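Local atomic coordinates of mannuronan C5-epimerase (Pseudomonas syringae pv. tomato, PDB entry 4NK6), a protein that converts beta-D-mannuronate residues of alginate to alpha-L-guluronate during its synthesis and helps shield the polymer on its way through the periplasm. Residues D342-Y347 and N352-N357. Numbering follows the deposited sequence.
Sequences DGITLY and NLLWGN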
loop_
_atom_site.group_PDB
_atom_site.type_symbol
_atom_site.label_atom_id
_atom_site.label_comp_id
_atom_site.label_asym_id
_atom_site.label_seq_id
_atom_site.Cartn_x
_atom_site.Cartn_y
_atom_site.Cartn_z
ATOM N N ASP A 342 4.738 -14.845 11.950
ATOM C CA ASP A 342 6.133 -14.940 11.489
ATOM C C ASP A 342 6.762 -13.561 11.298
ATOM O O ASP A 342 6.054 -12.567 11.156
ATOM C CB ASP A 342 6.233 -15.665 10.146
ATOM C CG ASP A 342 5.640 -17.061 10.168
ATOM O OD1 ASP A 342 5.692 -17.735 11.217
ATOM O OD2 ASP A 342 5.124 -17.477 9.113
ATOM N N GLY A 343 8.092 -13.510 11.245
ATOM C CA GLY A 343 8.775 -12.298 10.807
ATOM C C GLY A 343 8.530 -12.070 9.323
ATOM O O GLY A 343 7.872 -11.108 8.927
ATOM N N ILE A 344 9.070 -12.970 8.504
ATOM C CA ILE A 344 8.860 -12.972 7.061
ATOM C C ILE A 344 8.224 -14.300 6.633
ATOM O O ILE A 344 8.682 -15.369 7.043
ATOM C CB ILE A 344 10.196 -12.864 6.304
ATOM C CG1 ILE A 344 10.983 -11.630 6.758
ATOM C CG2 ILE A 344 9.959 -12.848 4.790
ATOM C CD1 ILE A 344 12.396 -11.527 6.149
ATOM N N THR A 345 7.176 -14.237 5.817
ATOM C CA THR A 345 6.591 -15.450 5.252
ATOM C C THR A 345 6.613 -15.389 3.727
ATOM O O THR A 345 6.160 -14.410 3.145
ATOM C CB THR A 345 5.130 -15.642 5.702
ATOM O OG1 THR A 345 5.005 -15.371 7.103
ATOM C CG2 THR A 345 4.654 -17.079 5.405
ATOM N N LEU A 346 7.145 -16.430 3.087
ATOM C CA LEU A 346 7.053 -16.557 1.639
ATOM C C LEU A 346 6.039 -17.636 1.287
ATOM O O LEU A 346 6.174 -18.791 1.691
ATOM C CB LEU A 346 8.403 -16.902 1.006
ATOM C CG LEU A 346 9.628 -16.005 1.253
ATOM C CD1 LEU A 346 10.530 -16.045 0.052
ATOM C CD2 LEU A 346 9.288 -14.579 1.604
ATOM N N TYR A 347 5.018 -17.241 0.541
ATOM C CA TYR A 347 3.968 -18.140 0.117
ATOM C C TYR A 347 4.029 -18.280 -1.404
ATOM O O TYR A 347 3.701 -17.327 -2.125
ATOM C CB TYR A 347 2.612 -17.530 0.447
ATOM C CG TYR A 347 2.152 -17.559 1.891
ATOM C CD1 TYR A 347 2.115 -18.742 2.622
ATOM C CD2 TYR A 347 1.692 -16.399 2.502
ATOM C CE1 TYR A 347 1.642 -18.758 3.932
ATOM C CE2 TYR A 347 1.231 -16.405 3.801
ATOM C CZ TYR A 347 1.203 -17.582 4.510
ATOM O OH TYR A 347 0.730 -17.566 5.806
ATOM N N ASN A 352 13.531 -15.184 -4.903
ATOM C CA ASN A 352 13.648 -13.950 -4.150
ATOM C C ASN A 352 14.909 -13.982 -3.307
ATOM O O ASN A 352 15.371 -15.060 -2.905
ATOM C CB ASN A 352 12.414 -13.750 -3.254
ATOM C CG ASN A 352 11.159 -13.416 -4.053
ATOM O OD1 ASN A 352 11.100 -12.389 -4.718
ATOM N ND2 ASN A 352 10.148 -14.282 -3.980
ATOM N N LEU A 353 15.459 -12.803 -3.041
ATOM C CA LEU A 353 16.635 -12.670 -2.193
ATOM C C LEU A 353 16.267 -11.999 -0.873
ATOM O O LEU A 353 15.678 -10.917 -0.862
ATOM C CB LEU A 353 17.724 -11.855 -2.916
ATOM C CG LEU A 353 18.959 -11.455 -2.100
ATOM C CD1 LEU A 353 19.742 -12.683 -1.608
ATOM C CD2 LEU A 353 19.882 -10.499 -2.879
ATOM N N LEU A 354 16.602 -12.655 0.235
ATOM C CA LEU A 354 16.495 -12.058 1.561
ATOM C C LEU A 354 17.912 -11.837 2.080
ATOM O O LEU A 354 18.639 -12.799 2.326
ATOM C CB LEU A 354 15.701 -12.967 2.513
ATOM C CG LEU A 354 14.167 -12.887 2.490
ATOM C CD1 LEU A 354 13.589 -13.075 1.089
ATOM C CD2 LEU A 354 13.547 -13.889 3.457
ATOM N N TRP A 355 18.306 -10.571 2.219
ATOM C CA TRP A 355 19.675 -10.221 2.606
ATOM C C TRP A 355 19.752 -9.361 3.860
ATOM O O TRP A 355 19.255 -8.234 3.873
ATOM C CB TRP A 355 20.384 -9.461 1.481
ATOM C CG TRP A 355 21.850 -9.259 1.757
ATOM C CD1 TRP A 355 22.410 -8.441 2.708
ATOM C CD2 TRP A 355 22.948 -9.893 1.084
ATOM N NE1 TRP A 355 23.780 -8.533 2.666
ATOM C CE2 TRP A 355 24.137 -9.414 1.677
ATOM C CE3 TRP A 355 23.041 -10.807 0.029
ATOM C CZ2 TRP A 355 25.404 -9.829 1.255
ATOM C CZ3 TRP A 355 24.301 -11.218 -0.387
ATOM C CH2 TRP A 355 25.461 -10.730 0.225
ATOM N N GLY A 356 20.412 -9.876 4.893
ATOM C CA GLY A 356 20.783 -9.068 6.045
ATOM C C GLY A 356 19.636 -8.523 6.879
ATOM O O GLY A 356 19.760 -7.472 7.510
ATOM N N ASN A 357 18.516 -9.236 6.886
ATOM C CA ASN A 357 17.387 -8.854 7.720
ATOM C C ASN A 357 17.620 -9.301 9.144
ATOM O O ASN A 357 18.212 -10.345 9.382
ATOM C CB ASN A 357 16.100 -9.490 7.209
ATOM C CG ASN A 357 15.767 -9.054 5.813
ATOM O OD1 ASN A 357 15.292 -7.942 5.604
ATOM N ND2 ASN A 357 16.022 -9.926 4.838
#
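Ile-344 faces Leu-354 and Leu-346 faces Asn-352 across the interior of a right-handed parallel beta-helix, where successive strands lie on different faces of the coil. The 344-347 and 353-355 strands run in opposite directions, joined by a short turn, and the CA atoms of Ile-344 and Leu-354 stand 9.5 Å apart. No hydrogen bond links the two segments, which meet through side chains alone; they exemplify how interior side chains hold the faces of a beta-helix coil together, while backbone hydrogen bonds run between coils. Ile-344 and Leu-354 meet tip to tip: CD2 of Leu-354 lies 3.8 Å from CD1 and 4.0 Å from CG2 of Ile-344. With CG2 anti to the backbone N and CG1 beside it (chi1 -55°), both branches turn to the leucine; an extended chi2 of 174° carries CD1 further across. This CD1 lies 4.2 Å from ND2 of Asn-357, whose side chain crosses that of Ile-344 at nearly a right angle. Two residues further along the strand, CD1 of Leu-346 makes looser contacts, 4.4 Å from both CD1 of Leu-354 and ND2 of Asn-352. The two amides are satisfied elsewhere: Asn-352 hydrogen-bonds to Asn-329, Ser-326 and Ser-349, and Asn-357 to Val-331 and to the amides of Asn-334 and Asn-380, one coil before and after, a stacking characteristic of parallel beta-helices. On the side of 344-347 turned away from 352-357, buried Thr-345 OG1 donates to the anti lone pair of Asp-342 OD2, which also salt-bridges Arg-368. Neighbouring coils continue the core, with Leu-322 of strand 320-323 against Leu-346, and Ile-367 of strand 367-370 and Leu-377 of strand 375-378 against Leu-354.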